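Local coordinates for protein endoribonuclease ToxN (Bacillus thuringiensis, PDB 4ATO) that cleaves RNA within adenine-rich sequences as the toxin of a type III toxin-antitoxin system and assembles with its antitoxin RNA into a triangular heterohexamer, at residues H49-P54 with M87-E92. Sequence-based numbering, arbitrary orientation.
Sequences HDYFVP and MIPVPE
Tyr-51 and Pro-89 sit side by side as a non-hydrogen-bonded pair where strands 51-56 and 78-89 run antiparallel, neighbours in the antiparallel sheet of this ToxN/AbiQ-family toxin. Next to them Phe-52 and Ile-88 form the hydrogen-bonded pair, Phe-52 N giving to Ile-88 O at 2.8 Å and Ile-88 N to Phe-52 O at 3.0 Å. From its base outward, the Tyr-51 side chain has CB and CG near the carbonyl oxygen of Ile-88; CD2 comes 3.4 Å from Ile-88 C, and CE2 reaches Pro-89 CD at 3.7 Å. CE1 and CZ both approach Pro-89 CB, which stands over one face of the ring, offset toward the rim, in a CH-pi contact. At the tip, OH hydrogen-bonds Glu-163 of helix 159-169, tying the sheet to that helix. Met-87 CG sits between its own backbone N and carbonyl carbon (chi1 72°), against Tyr-51 CD2, and the chain runs on extended to SD, 5.0 Å from the centroid of the Tyr-51 ring in an oblique Met-aromatic contact. Phe-52 and Ile-88 point to the other face of the sheet, where the Phe-52 ring crosses the Val-90 side chain at about a right angle, Phe-52 CD2 against Val-90 CB at 3.6 Å. Beyond the paired residues, Val-90 N still bonds Asp-50 O, and two waters extend the link: both donate to Val-90 O, one accepting from Asp-50 N and the other donating to Asp-50 OD2.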
loop_
_atom_site.group_PDB
_atom_site.type_symbol
_atom_site.label_atom_id
_atom_site.label_comp_id
_atom_site.label_asym_id
_atom_site.label_seq_id
_atom_site.Cartn_x
_atom_site.Cartn_y
_atom_site.Cartn_z
ATOM N N HIS A 49 -23.340 20.551 19.216
ATOM C CA HIS A 49 -22.527 20.375 20.432
ATOM C C HIS A 49 -21.092 19.930 20.142
ATOM O O HIS A 49 -20.846 19.100 19.262
ATOM C CB HIS A 49 -23.189 19.378 21.385
ATOM C CG HIS A 49 -24.612 19.714 21.713
ATOM N ND1 HIS A 49 -24.960 20.530 22.770
ATOM C CD2 HIS A 49 -25.774 19.358 21.115
ATOM C CE1 HIS A 49 -26.274 20.659 22.810
ATOM N NE2 HIS A 49 -26.791 19.959 21.816
ATOM N N ASP A 50 -20.146 20.499 20.881
ATOM C CA ASP A 50 -18.770 20.010 20.866
ATOM C C ASP A 50 -18.674 18.790 21.777
ATOM O O ASP A 50 -18.915 18.891 22.981
ATOM C CB ASP A 50 -17.809 21.092 21.366
ATOM C CG ASP A 50 -17.769 22.311 20.460
ATOM O OD1 ASP A 50 -17.713 22.147 19.223
ATOM O OD2 ASP A 50 -17.790 23.440 20.991
ATOM N N TYR A 51 -18.336 17.638 21.206
ATOM C CA TYR A 51 -18.198 16.413 21.993
ATOM C C TYR A 51 -16.752 16.063 22.293
ATOM O O TYR A 51 -15.851 16.361 21.514
ATOM C CB TYR A 51 -18.867 15.227 21.301
ATOM C CG TYR A 51 -20.295 14.997 21.727
ATOM C CD1 TYR A 51 -21.336 15.692 21.122
ATOM C CD2 TYR A 51 -20.606 14.074 22.723
ATOM C CE1 TYR A 51 -22.662 15.482 21.502
ATOM C CE2 TYR A 51 -21.926 13.855 23.113
ATOM C CZ TYR A 51 -22.952 14.570 22.496
ATOM O OH TYR A 51 -24.266 14.364 22.862
ATOM N N PHE A 52 -16.552 15.409 23.428
ATOM C CA PHE A 52 -15.221 15.088 23.910
ATOM C C PHE A 52 -15.198 13.665 24.435
ATOM O O PHE A 52 -16.081 13.268 25.194
ATOM C CB PHE A 52 -14.799 16.102 24.978
ATOM C CG PHE A 52 -14.649 17.495 24.436
ATOM C CD1 PHE A 52 -13.460 17.897 23.845
ATOM C CD2 PHE A 52 -15.710 18.394 24.478
ATOM C CE1 PHE A 52 -13.320 19.179 23.330
ATOM C CE2 PHE A 52 -15.577 19.683 23.964
ATOM C CZ PHE A 52 -14.384 20.074 23.395
ATOM N N VAL A 53 -14.197 12.902 23.994
ATOM C CA VAL A 53 -14.092 11.482 24.299
ATOM C C VAL A 53 -13.000 11.249 25.336
ATOM O O VAL A 53 -11.828 11.532 25.091
ATOM C CB VAL A 53 -13.770 10.637 23.038
ATOM C CG1 VAL A 53 -13.812 9.160 23.378
ATOM C CG2 VAL A 53 -14.730 10.964 21.885
ATOM N N PRO A 54 -13.381 10.718 26.496
ATOM C CA PRO A 54 -12.452 10.543 27.617
ATOM C C PRO A 54 -11.420 9.437 27.389
ATOM O O PRO A 54 -11.723 8.418 26.783
ATOM C CB PRO A 54 -13.380 10.160 28.781
ATOM C CG PRO A 54 -14.583 9.516 28.099
ATOM C CD PRO A 54 -14.757 10.294 26.827
ATOM N N MET A 87 -18.431 9.470 25.942
ATOM C CA MET A 87 -18.249 10.803 25.368
ATOM C C MET A 87 -19.322 11.773 25.867
ATOM O O MET A 87 -20.449 11.375 26.163
ATOM C CB MET A 87 -18.199 10.760 23.835
ATOM C CG MET A 87 -19.515 10.485 23.162
ATOM S SD MET A 87 -19.307 10.447 21.381
ATOM C CE MET A 87 -20.630 9.334 20.903
ATOM N N ILE A 88 -18.949 13.041 25.993
ATOM C CA ILE A 88 -19.828 14.048 26.577
ATOM C C ILE A 88 -19.792 15.355 25.791
ATOM O O ILE A 88 -18.776 15.689 25.176
ATOM C CB ILE A 88 -19.464 14.361 28.054
ATOM C CG1 ILE A 88 -18.009 14.823 28.167
ATOM C CG2 ILE A 88 -19.694 13.158 28.938
ATOM C CD1 ILE A 88 -17.657 15.344 29.545
ATOM N N PRO A 89 -20.918 16.088 25.794
ATOM C CA PRO A 89 -20.965 17.416 25.185
ATOM C C PRO A 89 -20.484 18.426 26.210
ATOM O O PRO A 89 -20.867 18.309 27.372
ATOM C CB PRO A 89 -22.457 17.613 24.916
ATOM C CG PRO A 89 -23.128 16.842 26.019
ATOM C CD PRO A 89 -22.237 15.666 26.313
ATOM N N VAL A 90 -19.638 19.370 25.807
ATOM C CA VAL A 90 -19.057 20.333 26.737
ATOM C C VAL A 90 -19.007 21.724 26.096
ATOM O O VAL A 90 -18.618 21.852 24.939
ATOM C CB VAL A 90 -17.614 19.913 27.157
ATOM C CG1 VAL A 90 -17.027 20.889 28.163
ATOM C CG2 VAL A 90 -17.604 18.516 27.736
ATOM N N PRO A 91 -19.407 22.769 26.845
ATOM C CA PRO A 91 -19.295 24.147 26.346
ATOM C C PRO A 91 -17.847 24.627 26.388
ATOM O O PRO A 91 -17.075 24.160 27.228
ATOM C CB PRO A 91 -20.172 24.951 27.318
ATOM C CG PRO A 91 -20.199 24.146 28.561
ATOM C CD PRO A 91 -20.098 22.703 28.145
ATOM N N GLU A 92 -17.487 25.548 25.499
ATOM C CA GLU A 92 -16.081 25.904 25.297
ATOM C C GLU A 92 -15.438 26.644 26.467
ATOM O O GLU A 92 -14.214 26.777 26.530
ATOM C CB GLU A 92 -15.886 26.675 23.984
ATOM C CG GLU A 92 -16.797 27.875 23.804
ATOM C CD GLU A 92 -16.806 28.396 22.371
ATOM O OE1 GLU A 92 -16.372 27.656 21.460
ATOM O OE2 GLU A 92 -17.252 29.546 22.156
HETATM O O HOH W 1 -20.819 22.159 23.346
HETATM O O HOH W 2 -16.256 23.174 23.561
#